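Local coordinates for magnesium and cobalt efflux protein CorC (Neisseria meningitidis serogroup B, PDB 3OI8) that probably takes part in magnesium and cobalt ion transport, and here, as a fragment with its paired CBS domains, binds adenosine, at residues I67-H71 with S72-V76; A43-R47 with S48-V52; F103-K106 with S107-R110. All coordinates share one frame; numbering follows the deposited sequence.

Contact 1. Residues I67-H71 with S72-V76; sequences IDTAH and SRFPV. With ADN (adenosine), chain C.
H71 and F74 meet where helix 59-69 ends: A70 leaves the helix with positive phi (66°), and the chain runs through H71 and S72 into strand 73-77. The two rings lie obliquely, with centroids 5.7 Å apart and planes at 60°. The far end of the F74 ring comes up to the H71 backbone and CB. Its CE2 is 3.3 Å from H71 O, and its CZ is 3.4 Å from H71 CB. T69 reaches the same ring from the helix end. T69 OG1 sits in the ring plane at the edge, 3.2 Å from F74 CE1. Its hydroxyl is hydrogen-bonded to Y65 O, one turn back in the helix. This follows from chi1 of 59°, which places OG1 between the backbone N and the carbonyl carbon.

The imidazole of H71 is sandwiched. T69 O lies over one face. The adenine of adenosine lies over the other, with its C5 3.3 Å above the ring plane. The sugar is gripped at the imidazole edge, where H71 ND1 and O5' of adenosine form a hydrogen bond of 2.8 Å. The other ring nitrogen, NE2, is hydrogen-bonded to N51 OD1, so both ring nitrogens have partners and the rotation of the ring is fixed. R73 contributes its backbone: N6 of adenosine donates to R73 O at 2.8 Å. The R73 side chain leaves the turn at CB, and its guanidinium has S72 CB over one face.

The turn closes the beta-alpha-beta unit of strand 53-54, helix 59-69 and strand 73-77. P75 pairs by backbone with L53 in strand 53-54, while F74 pairs with L88 in strand 84-89. The side chains of R73 and P75 reach M135 in strand 135-139.

Contact 2. Residues A43-R47 with S48-V52; sequences AMITR and SRMNV. With ADN (adenosine), chain C.
R49 N and M50 N bond back to T46 O and R47 O at 2.9 and 3.1 Å respectively, closing a short 3-10 turn after strand 45-46. Both donors stand above the carbonyl planes. The hydroxyls of T46 and S48 share one water, which is hydrogen-bonded to T46 OG1 and S48 OG. Beyond the turn, the backbone of N51 reads the adenine edge. N51 N donates to N1 of adenosine at 2.7 Å, and N6 of adenosine donates to N51 O at 3.1 Å.

Packing follows the turn. T46 CG2 lies against the aliphatic part of R49, 3.6 Å from R49 CG. With chi1 of -170°, T46 turns OG1 anti to the backbone N, toward the water, and leaves CG2 for R49. M50 is a selenomethionine bent at its end. Its CE comes within 3.9 Å of R47 CG. I45 CD1 reaches the adenine, 3.1 Å from N3 of adenosine.

R47 NH1 is hydrogen-bonded to T145 O. I45 pairs by backbone with L148 and R47 with S146, so strand 45-46 edges the sheet beside strand 145-150. V52 leads on to strand 53-54 and packs on P75 and I77 of strand 73-77.

Contact 3. Residues F103-K106 with S107-R110; sequences FHLK and SILR
L105 and I108 form the close-packed side of this short helical turn, and H104, K106 and S107 form its outer side. On the inner side, L105 CD1 is 4.1 Å from I108 CG1, and the two side chains cross at about a right angle. I108 carries CG1 between its backbone N and carbonyl carbon (chi1 60°). From there its CD1 reaches the edge of the F103 ring, 4.1 Å from F103 CE1. Over one face of that ring lies L105 N. The F103 ring also meets Y96 edge-to-face. L105 O holds the turn, taking a hydrogen bond from I108 N at 3.0 Å and a weak one from L109 N. L109 CB packs at 3.6 Å from the same L105 O.

The exposed side is more polar. S107 N bonds back to H104 O at 2.8 Å, at a bent angle of 138°. S107 OG comes to 3.0 Å from H104 CD2. The K106 chain bends at chi2 and chi4, and its NZ makes a long, weak ion pair with E55.

The apolar side faces the first CBS domain: L105 and I108 on L88 of strand 84-89, L105 and L109 on V76 of strand 73-77, and L105 on I62 of helix 59-69. The arrangement is a single, weakly bonded helical turn of the second CBS range, packed against the first domain of the CBS pair.

Contacts 1 and 2 share the adenosine site; contact 3 stands away from it. Contact 1 is partly buried; it places the H71 ring face against the adenine and bonds the sugar. Contact 2 lies at the surface. Both bond the adenine by backbone atoms, R73 O in contact 1 and N51 N and O in contact 2. The H71-N51 bond joins the two contacts, and P75 packs on N51 and V52. Contact 3 is partly buried too, but its inner side is apolar. It reaches contact 1 through V76, whose CG2 is 3.4 Å from L109 CD1. Contacts 2 and 3 do not touch. Strand 73-77 thus faces the ligand near its start and residues 105-109 near its end.

Contact 1. Residues I67-H71 with S72-V76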
# COMPACT_ATOMS: atom_id res chain seq x y z
N ILE A 67 6.72 10.12 -14.95
CA ILE A 67 5.35 10.56 -15.19
C ILE A 67 4.65 9.66 -16.19
O ILE A 67 3.50 9.26 -15.99
CB ILE A 67 5.33 12.01 -15.69
CG1 ILE A 67 5.71 12.96 -14.55
CG2 ILE A 67 3.97 12.35 -16.33
CD1 ILE A 67 6.06 14.35 -15.03
N ASP A 68 5.36 9.32 -17.26
CA ASP A 68 4.82 8.48 -18.31
C ASP A 68 4.36 7.12 -17.79
O ASP A 68 3.29 6.65 -18.14
CB ASP A 68 5.85 8.29 -19.43
CG ASP A 68 5.24 7.69 -20.68
OD1 ASP A 68 4.07 8.02 -21.00
OD2 ASP A 68 5.91 6.88 -21.35
N THR A 69 5.19 6.47 -16.97
CA THR A 69 4.87 5.14 -16.48
C THR A 69 3.96 5.21 -15.27
O THR A 69 3.26 4.26 -14.94
CB THR A 69 6.13 4.35 -16.12
OG1 THR A 69 6.85 5.05 -15.11
CG2 THR A 69 7.03 4.17 -17.34
N ALA A 70 3.98 6.36 -14.61
CA ALA A 70 3.10 6.62 -13.47
C ALA A 70 3.37 5.74 -12.24
O ALA A 70 2.55 5.69 -11.32
CB ALA A 70 1.63 6.52 -13.89
N HIS A 71 4.51 5.04 -12.21
CA HIS A 71 4.86 4.24 -11.03
C HIS A 71 5.34 5.16 -9.92
O HIS A 71 5.74 6.31 -10.17
CB HIS A 71 5.96 3.21 -11.32
CG HIS A 71 5.64 2.27 -12.44
ND1 HIS A 71 4.50 1.50 -12.48
CD2 HIS A 71 6.35 1.94 -13.55
CE1 HIS A 71 4.50 0.76 -13.57
NE2 HIS A 71 5.61 1.02 -14.24
N SER A 72 5.35 4.64 -8.70
CA SER A 72 5.83 5.41 -7.56
C SER A 72 7.29 5.14 -7.22
O SER A 72 7.98 6.02 -6.69
CB SER A 72 4.96 5.15 -6.32
OG SER A 72 3.64 5.61 -6.53
N ARG A 73 7.75 3.92 -7.50
CA ARG A 73 9.13 3.51 -7.18
C ARG A 73 9.79 2.83 -8.38
O ARG A 73 9.11 2.13 -9.13
CB ARG A 73 9.13 2.56 -5.98
CG ARG A 73 9.09 3.29 -4.66
CD ARG A 73 8.35 2.53 -3.61
NE ARG A 73 6.96 2.36 -3.99
CZ ARG A 73 5.93 2.98 -3.41
NH1 ARG A 73 4.70 2.75 -3.84
NH2 ARG A 73 6.14 3.82 -2.40
N PHE A 74 11.09 3.05 -8.55
CA PHE A 74 11.85 2.56 -9.71
C PHE A 74 13.23 2.05 -9.29
O PHE A 74 13.99 2.77 -8.63
CB PHE A 74 12.07 3.70 -10.70
CG PHE A 74 10.80 4.33 -11.21
CD1 PHE A 74 10.30 4.00 -12.46
CD2 PHE A 74 10.11 5.24 -10.43
CE1 PHE A 74 9.13 4.57 -12.93
CE2 PHE A 74 8.93 5.81 -10.89
CZ PHE A 74 8.43 5.47 -12.14
N PRO A 75 13.57 0.81 -9.68
CA PRO A 75 14.96 0.35 -9.53
C PRO A 75 15.87 1.26 -10.34
O PRO A 75 15.49 1.67 -11.43
CB PRO A 75 14.96 -1.03 -10.20
CG PRO A 75 13.51 -1.45 -10.24
CD PRO A 75 12.72 -0.18 -10.36
N VAL A 76 17.05 1.57 -9.83
CA VAL A 76 18.01 2.34 -10.60
C VAL A 76 19.17 1.41 -10.94
O VAL A 76 19.67 0.72 -10.05
CB VAL A 76 18.52 3.55 -9.80
CG1 VAL A 76 19.69 4.24 -10.55
CG2 VAL A 76 17.37 4.57 -9.58
O5' ADN C . 2.26 1.00 -10.86
C5' ADN C . 1.06 0.33 -11.14
C4' ADN C . 1.32 -1.20 -11.28
O4' ADN C . 2.48 -1.44 -12.14
C3' ADN C . 1.61 -1.85 -9.91
O3' ADN C . 0.47 -2.53 -9.46
C2' ADN C . 2.74 -2.81 -10.16
O2' ADN C . 2.23 -4.09 -10.46
C1' ADN C . 3.43 -2.28 -11.42
N9 ADN C . 4.64 -1.52 -11.09
C8 ADN C . 4.82 -0.50 -9.98
N7 ADN C . 6.21 0.05 -10.09
C5 ADN C . 6.90 -0.64 -11.28
C6 ADN C . 8.32 -0.49 -11.90
N6 ADN C . 9.26 0.48 -11.33
N1 ADN C . 8.70 -1.29 -13.06
C2 ADN C . 7.71 -2.27 -13.68
N3 ADN C . 6.31 -2.41 -13.08
C4 ADN C . 5.93 -1.60 -11.90

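Contact 2. Residues A43-R47 with S48-V52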
# COMPACT_ATOMS: atom_id res chain seq x y z
N ALA A 43 3.91 -13.28 -7.65
CA ALA A 43 3.41 -11.90 -7.66
C ALA A 43 4.39 -10.92 -8.29
O ALA A 43 4.06 -9.75 -8.46
CB ALA A 43 3.07 -11.44 -6.22
N MSE A 44 5.57 -11.40 -8.64
CA MSE A 44 6.61 -10.51 -9.14
C MSE A 44 6.41 -10.06 -10.58
O MSE A 44 5.71 -10.70 -11.37
CB MSE A 44 7.99 -11.16 -8.99
CG MSE A 44 8.18 -12.37 -9.87
SE MSE A 44 10.03 -12.94 -9.86
CE MSE A 44 9.78 -14.75 -10.53
N ILE A 45 7.03 -8.93 -10.91
CA ILE A 45 7.17 -8.47 -12.28
C ILE A 45 8.52 -8.94 -12.81
O ILE A 45 9.55 -8.66 -12.21
CB ILE A 45 7.10 -6.95 -12.34
CG1 ILE A 45 5.75 -6.48 -11.80
CG2 ILE A 45 7.36 -6.45 -13.78
CD1 ILE A 45 5.70 -5.00 -11.50
N THR A 46 8.52 -9.68 -13.92
CA THR A 46 9.75 -10.32 -14.38
C THR A 46 10.76 -9.29 -14.88
O THR A 46 10.37 -8.22 -15.35
CB THR A 46 9.46 -11.33 -15.50
OG1 THR A 46 10.65 -12.10 -15.75
CG2 THR A 46 9.03 -10.60 -16.78
N ARG A 47 12.06 -9.62 -14.80
CA ARG A 47 13.14 -8.69 -15.15
C ARG A 47 12.94 -7.95 -16.47
O ARG A 47 13.00 -6.72 -16.52
CB ARG A 47 14.49 -9.43 -15.20
CG ARG A 47 15.67 -8.55 -15.59
CD ARG A 47 16.91 -9.41 -15.86
NE ARG A 47 16.72 -10.33 -16.98
CZ ARG A 47 16.41 -11.63 -16.86
NH1 ARG A 47 16.23 -12.15 -15.65
NH2 ARG A 47 16.27 -12.40 -17.93
N SER A 48 12.71 -8.69 -17.54
CA SER A 48 12.60 -8.07 -18.85
C SER A 48 11.43 -7.09 -18.96
O SER A 48 11.31 -6.38 -19.96
CB SER A 48 12.55 -9.14 -19.96
OG SER A 48 11.71 -10.23 -19.60
N ARG A 49 10.59 -7.02 -17.93
CA ARG A 49 9.42 -6.13 -17.97
C ARG A 49 9.44 -4.99 -16.94
O ARG A 49 8.53 -4.15 -16.91
CB ARG A 49 8.13 -6.93 -17.79
CG ARG A 49 7.87 -7.92 -18.91
CD ARG A 49 6.58 -8.71 -18.69
NE ARG A 49 6.40 -9.73 -19.72
CZ ARG A 49 5.40 -10.60 -19.74
NH1 ARG A 49 4.49 -10.60 -18.77
NH2 ARG A 49 5.32 -11.49 -20.72
N MSE A 50 10.47 -4.94 -16.09
CA MSE A 50 10.54 -3.87 -15.10
C MSE A 50 10.82 -2.54 -15.77
O MSE A 50 11.57 -2.48 -16.74
CB MSE A 50 11.67 -4.13 -14.12
CG MSE A 50 11.67 -5.48 -13.49
SE MSE A 50 13.23 -5.57 -12.35
CE MSE A 50 14.62 -5.33 -13.69
N ASN A 51 10.25 -1.46 -15.23
CA ASN A 51 10.61 -0.12 -15.67
C ASN A 51 11.70 0.41 -14.75
O ASN A 51 11.47 0.59 -13.56
CB ASN A 51 9.40 0.82 -15.63
CG ASN A 51 8.36 0.49 -16.68
OD1 ASN A 51 7.16 0.42 -16.39
ND2 ASN A 51 8.80 0.28 -17.92
N VAL A 52 12.90 0.65 -15.31
CA VAL A 52 14.04 1.08 -14.50
C VAL A 52 14.59 2.45 -14.93
O VAL A 52 14.28 2.95 -16.02
CB VAL A 52 15.19 0.06 -14.58
CG1 VAL A 52 14.73 -1.32 -14.09
CG2 VAL A 52 15.72 -0.04 -16.02
O5' ADN C . 2.26 1.00 -10.86
C5' ADN C . 1.06 0.33 -11.14
C4' ADN C . 1.32 -1.20 -11.28
O4' ADN C . 2.48 -1.44 -12.14
C3' ADN C . 1.61 -1.85 -9.91
O3' ADN C . 0.47 -2.53 -9.46
C2' ADN C . 2.74 -2.81 -10.16
O2' ADN C . 2.23 -4.09 -10.46
C1' ADN C . 3.43 -2.28 -11.42
N9 ADN C . 4.64 -1.52 -11.09
C8 ADN C . 4.82 -0.50 -9.98
N7 ADN C . 6.21 0.05 -10.09
C5 ADN C . 6.90 -0.64 -11.28
C6 ADN C . 8.32 -0.49 -11.90
N6 ADN C . 9.26 0.48 -11.33
N1 ADN C . 8.70 -1.29 -13.06
C2 ADN C . 7.71 -2.27 -13.68
N3 ADN C . 6.31 -2.41 -13.08
C4 ADN C . 5.93 -1.60 -11.90
O HOH W 1 12.34 -12.06 -17.80

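Contact 3. Residues F103-K106 with S107-R110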
# COMPACT_ATOMS: atom_id res chain seq x y z
N PHE A 103 20.38 18.60 -9.19
CA PHE A 103 20.03 17.18 -9.17
C PHE A 103 21.25 16.28 -9.00
O PHE A 103 22.24 16.42 -9.73
CB PHE A 103 19.25 16.77 -10.42
CG PHE A 103 18.88 15.31 -10.47
CD1 PHE A 103 18.03 14.77 -9.52
CD2 PHE A 103 19.36 14.48 -11.47
CE1 PHE A 103 17.67 13.41 -9.56
CE2 PHE A 103 19.01 13.12 -11.52
CZ PHE A 103 18.16 12.60 -10.56
N HIS A 104 21.15 15.36 -8.05
CA HIS A 104 22.23 14.41 -7.79
C HIS A 104 21.54 13.12 -7.38
O HIS A 104 21.10 12.98 -6.24
CB HIS A 104 23.17 14.93 -6.69
CG HIS A 104 24.35 14.05 -6.42
ND1 HIS A 104 24.75 13.05 -7.28
CD2 HIS A 104 25.23 14.03 -5.39
CE1 HIS A 104 25.82 12.45 -6.78
NE2 HIS A 104 26.13 13.02 -5.64
N LEU A 105 21.42 12.19 -8.32
CA LEU A 105 20.59 11.02 -8.10
C LEU A 105 21.04 10.26 -6.85
O LEU A 105 20.20 9.82 -6.07
CB LEU A 105 20.58 10.11 -9.33
CG LEU A 105 19.66 8.88 -9.25
CD1 LEU A 105 18.29 9.28 -8.71
CD2 LEU A 105 19.53 8.22 -10.63
N LYS A 106 22.35 10.12 -6.66
CA LYS A 106 22.88 9.41 -5.48
C LYS A 106 22.47 10.07 -4.16
O LYS A 106 22.46 9.41 -3.11
CB LYS A 106 24.40 9.30 -5.53
CG LYS A 106 24.95 8.59 -6.76
CD LYS A 106 24.98 7.08 -6.59
CE LYS A 106 25.60 6.41 -7.82
NZ LYS A 106 26.90 7.06 -8.19
N SER A 107 22.16 11.36 -4.19
CA SER A 107 21.68 12.05 -2.98
C SER A 107 20.31 11.58 -2.49
O SER A 107 19.96 11.78 -1.32
CB SER A 107 21.64 13.58 -3.17
OG SER A 107 22.96 14.08 -3.36
N ILE A 108 19.51 10.99 -3.39
CA ILE A 108 18.14 10.60 -3.01
C ILE A 108 17.87 9.11 -3.21
O ILE A 108 16.79 8.63 -2.90
CB ILE A 108 17.03 11.43 -3.78
CG1 ILE A 108 17.15 11.24 -5.29
CG2 ILE A 108 17.05 12.93 -3.39
CD1 ILE A 108 16.07 11.98 -6.08
N LEU A 109 18.84 8.40 -3.75
CA LEU A 109 18.68 6.97 -4.00
C LEU A 109 18.63 6.21 -2.68
O LEU A 109 19.47 6.41 -1.79
CB LEU A 109 19.87 6.46 -4.81
CG LEU A 109 19.77 5.06 -5.39
CD1 LEU A 109 18.69 5.05 -6.46
CD2 LEU A 109 21.12 4.66 -5.98
N ARG A 110 17.67 5.31 -2.56
CA ARG A 110 17.61 4.45 -1.38
C ARG A 110 18.16 3.08 -1.73
O ARG A 110 18.10 2.67 -2.89
CB ARG A 110 16.17 4.34 -0.90
CG ARG A 110 15.55 5.69 -0.51
CD ARG A 110 14.05 5.58 -0.42
NE ARG A 110 13.39 6.87 -0.27
CZ ARG A 110 12.45 7.12 0.64
NH1 ARG A 110 12.07 6.17 1.48
NH2 ARG A 110 11.88 8.32 0.70